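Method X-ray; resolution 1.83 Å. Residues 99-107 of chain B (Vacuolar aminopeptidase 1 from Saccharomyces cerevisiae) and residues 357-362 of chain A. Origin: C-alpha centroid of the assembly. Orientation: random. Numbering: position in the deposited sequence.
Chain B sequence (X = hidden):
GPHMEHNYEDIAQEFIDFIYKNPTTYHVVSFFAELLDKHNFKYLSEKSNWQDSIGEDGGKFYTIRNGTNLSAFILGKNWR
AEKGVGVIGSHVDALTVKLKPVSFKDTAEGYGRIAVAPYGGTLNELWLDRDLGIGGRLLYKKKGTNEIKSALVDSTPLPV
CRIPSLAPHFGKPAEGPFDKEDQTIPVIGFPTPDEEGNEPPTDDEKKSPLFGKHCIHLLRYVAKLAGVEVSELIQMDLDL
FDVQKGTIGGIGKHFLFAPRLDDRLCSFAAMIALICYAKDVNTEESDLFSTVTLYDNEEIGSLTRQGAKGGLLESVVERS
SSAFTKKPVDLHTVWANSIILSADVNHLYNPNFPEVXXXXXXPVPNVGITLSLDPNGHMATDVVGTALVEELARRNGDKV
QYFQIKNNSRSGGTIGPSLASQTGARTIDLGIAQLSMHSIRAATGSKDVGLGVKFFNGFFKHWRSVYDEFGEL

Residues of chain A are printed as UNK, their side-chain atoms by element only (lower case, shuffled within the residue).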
# COMPACT_ATOMS: atom_id res chain seq x y z
N LEU B 99 -36.36 -15.64 14.74
CA LEU B 99 -36.21 -16.95 14.12
C LEU B 99 -36.57 -16.72 12.66
O LEU B 99 -37.46 -15.92 12.36
CB LEU B 99 -37.17 -17.97 14.72
CG LEU B 99 -36.60 -18.89 15.80
CD1 LEU B 99 -36.23 -18.08 17.03
CD2 LEU B 99 -37.63 -19.96 16.14
N LYS B 100 -35.89 -17.39 11.74
CA LYS B 100 -36.19 -17.22 10.33
C LYS B 100 -37.50 -17.94 9.99
O LYS B 100 -37.98 -18.77 10.77
CB LYS B 100 -35.05 -17.77 9.47
CG LYS B 100 -33.89 -16.78 9.32
CD LYS B 100 -32.67 -17.41 8.68
CE LYS B 100 -31.60 -16.37 8.41
NZ LYS B 100 -30.24 -16.92 8.67
N PRO B 101 -38.12 -17.61 8.84
CA PRO B 101 -39.38 -18.24 8.43
C PRO B 101 -39.24 -19.76 8.54
O PRO B 101 -40.17 -20.46 8.92
CB PRO B 101 -39.54 -17.76 6.99
CG PRO B 101 -39.00 -16.36 7.07
CD PRO B 101 -37.74 -16.54 7.90
N VAL B 102 -38.05 -20.25 8.20
CA VAL B 102 -37.73 -21.67 8.30
C VAL B 102 -36.48 -21.68 9.18
O VAL B 102 -35.38 -21.37 8.70
CB VAL B 102 -37.40 -22.29 6.93
CG1 VAL B 102 -36.91 -23.72 7.10
CG2 VAL B 102 -38.64 -22.26 6.03
N SER B 103 -36.64 -22.00 10.46
CA SER B 103 -35.50 -22.00 11.37
C SER B 103 -34.77 -23.34 11.39
O SER B 103 -33.73 -23.47 12.03
CB SER B 103 -35.96 -21.66 12.79
OG SER B 103 -36.65 -22.75 13.38
N PHE B 104 -35.32 -24.32 10.69
CA PHE B 104 -34.72 -25.65 10.66
C PHE B 104 -33.30 -25.69 10.10
O PHE B 104 -32.99 -25.05 9.09
CB PHE B 104 -35.62 -26.61 9.88
CG PHE B 104 -35.15 -28.03 9.88
CD1 PHE B 104 -34.12 -28.44 9.04
CD2 PHE B 104 -35.72 -28.96 10.74
CE1 PHE B 104 -33.66 -29.76 9.06
CE2 PHE B 104 -35.27 -30.28 10.77
CZ PHE B 104 -34.24 -30.68 9.93
N LYS B 105 -32.44 -26.45 10.77
CA LYS B 105 -31.05 -26.64 10.34
C LYS B 105 -30.69 -28.09 10.62
O LYS B 105 -31.10 -28.65 11.64
CB LYS B 105 -30.09 -25.74 11.13
CG LYS B 105 -30.21 -24.25 10.84
CD LYS B 105 -29.11 -23.46 11.55
CE LYS B 105 -27.74 -23.71 10.94
NZ LYS B 105 -27.60 -23.12 9.57
N ASP B 106 -29.94 -28.72 9.72
CA ASP B 106 -29.53 -30.10 9.94
C ASP B 106 -28.61 -30.06 11.16
O ASP B 106 -28.00 -29.03 11.45
CB ASP B 106 -28.74 -30.63 8.74
CG ASP B 106 -29.55 -30.68 7.47
OD1 ASP B 106 -30.69 -31.19 7.50
OD2 ASP B 106 -29.05 -30.21 6.42
N THR B 107 -28.52 -31.17 11.89
CA THR B 107 -27.64 -31.19 13.05
C THR B 107 -26.21 -31.15 12.52
O THR B 107 -25.93 -31.70 11.45
CB THR B 107 -27.83 -32.46 13.92
OG1 THR B 107 -27.80 -33.63 13.08
CG2 THR B 107 -29.16 -32.40 14.67
N UNK A 357 -27.66 -17.16 -1.76
CA UNK A 357 -29.04 -17.55 -1.49
C UNK A 357 -29.16 -18.28 -0.15
O UNK A 357 -28.38 -19.18 0.16
c UNK A 357 -29.85 -17.63 -3.90
c UNK A 357 -31.10 -17.07 -4.13
o UNK A 357 -30.58 -15.37 -7.34
c UNK A 357 -31.35 -16.32 -5.28
c UNK A 357 -29.08 -16.67 -6.00
c UNK A 357 -28.84 -17.42 -4.84
c UNK A 357 -30.33 -16.12 -6.21
c UNK A 357 -29.58 -18.42 -2.63
N UNK A 358 -30.16 -17.88 0.63
CA UNK A 358 -30.41 -18.46 1.95
C UNK A 358 -31.08 -19.82 1.89
O UNK A 358 -32.18 -19.96 1.35
c UNK A 358 -32.62 -16.88 4.76
c UNK A 358 -30.47 -18.13 5.06
c UNK A 358 -31.69 -17.94 4.17
c UNK A 358 -31.26 -17.50 2.77
N UNK A 359 -30.42 -20.83 2.44
CA UNK A 359 -30.97 -22.18 2.45
C UNK A 359 -32.38 -22.17 3.03
O UNK A 359 -32.63 -21.52 4.05
c UNK A 359 -30.07 -23.12 3.28
c UNK A 359 -30.48 -24.58 3.19
c UNK A 359 -29.91 -26.96 3.76
n UNK A 359 -28.99 -27.90 4.47
c UNK A 359 -29.50 -25.50 3.92
N UNK A 360 -33.28 -22.88 2.36
CA UNK A 360 -34.68 -22.97 2.76
C UNK A 360 -35.47 -21.69 2.54
O UNK A 360 -36.66 -21.62 2.88
c UNK A 360 -34.25 -24.79 4.46
n UNK A 360 -33.55 -24.97 5.58
c UNK A 360 -34.80 -23.41 4.23
o UNK A 360 -34.45 -25.70 3.66
N UNK A 361 -34.82 -20.67 1.98
CA UNK A 361 -35.50 -19.41 1.72
C UNK A 361 -35.27 -18.88 0.31
O UNK A 361 -34.95 -17.71 0.11
n UNK A 361 -36.16 -18.89 6.21
n UNK A 361 -34.68 -19.66 4.86
c UNK A 361 -35.16 -19.75 6.09
c UNK A 361 -35.39 -18.70 4.16
c UNK A 361 -36.32 -18.22 5.02
c UNK A 361 -35.08 -18.34 2.74
N UNK A 362 -35.41 -19.76 -0.67
CA UNK A 362 -35.28 -19.35 -2.06
C UNK A 362 -36.27 -20.14 -2.90
O UNK A 362 -36.60 -21.29 -2.58
c UNK A 362 -33.33 -23.19 -3.49
c UNK A 362 -33.34 -20.94 -2.58
c UNK A 362 -31.85 -22.63 -1.67
c UNK A 362 -33.85 -19.52 -2.59
c UNK A 362 -32.34 -23.56 -2.58
c UNK A 362 -33.82 -21.88 -3.48
c UNK A 362 -32.35 -21.33 -1.68
O HOH W 1 -29.31 -26.72 7.15
O HOH W 2 -33.45 -22.82 7.80

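Position 357 carries eight side-chain atoms: one carbon leading into a six-carbon ring that bears a single oxygen. That composition is a phenol, so the residue is Tyr357(A). Its side chain lies out of reach of the chain B stretch, and its hydroxyl is hydrogen-bonded elsewhere in the structure.

Position 358 has four carbons, forked at the second, and no polar atom; one of the two end carbons lies 3.8 Å from NZ of Lys100(B). A fork at the second carbon, rather than at the first, makes it Leu358(A). The end carbon near Lys100(B) is CD1, and the approach is a packing contact only. An apolar branched chain suits this buried place; NZ of Lys100(B) is hydrogen-bonded elsewhere in the structure.

At position 359 four carbons run in a row and end in a nitrogen, which sits 3.0 Å from OD2 of Asp106(B). An unbranched chain ending in an amine is lysine, Lys359(A). The CA-to-CB bond points sideways, but every chi angle is t, and this fully extended chain brings NZ to the carboxylate of Asp106(B), giving a hydrogen bond within a salt bridge. The same NZ donates to water 1, 2.9 Å from the water O, and that water also accepts a weak bond from the backbone N of Asp106(B), with N and the water O 3.3 Å apart.

Position 360 shows two carbons, the second carrying one oxygen and one nitrogen; the first, CB, packs 3.6 Å from CG1 of Val102(B). This short amide is Asn360(A). Its ND2 donates to water 2, 3.1 Å from the water O. The water in turn donates to O of Val102(B) and to O of Phe104(B), each 2.6 Å from the water O, so the amide reaches two carbonyls through one solvent molecule. The backbone here has a positive phi of 71°, as the third residue of a type II turn requires, and asparagine tolerates such values better than most residues.

Position 361 has one carbon followed by a five-membered ring of three carbons and two nitrogens, one nitrogen lying 3.1 Å from the backbone N of Val102(B). The ring is an imidazole, hence His361(A). Its backbone N donates to O of Leu358(A) at 2.8 Å, within the turn. ND1 donates to the backbone O of Lys359(A) at 2.9 Å, which leaves NE2 to accept from the backbone N of Val102(B). An imidazole suits the site because its two nitrogens can play these opposite roles. CD of Pro101(B) meets the ring edge, 3.3 Å from NE2.

Position 362 has one carbon and a plain six-carbon ring, without a heteroatom: Phe362(A). Its side chain is out of reach of the chain B stretch and takes no part.

The contact therefore depends on a turn presenting side chains to an irregular segment of another copy. The histidine, held by its own turn, receives the amide of Val102(B); asparagine and water engage the carbonyls that follow, and the lysine–aspartate salt bridge secures the more exposed end.

Chain A 357-362: YLKNHF
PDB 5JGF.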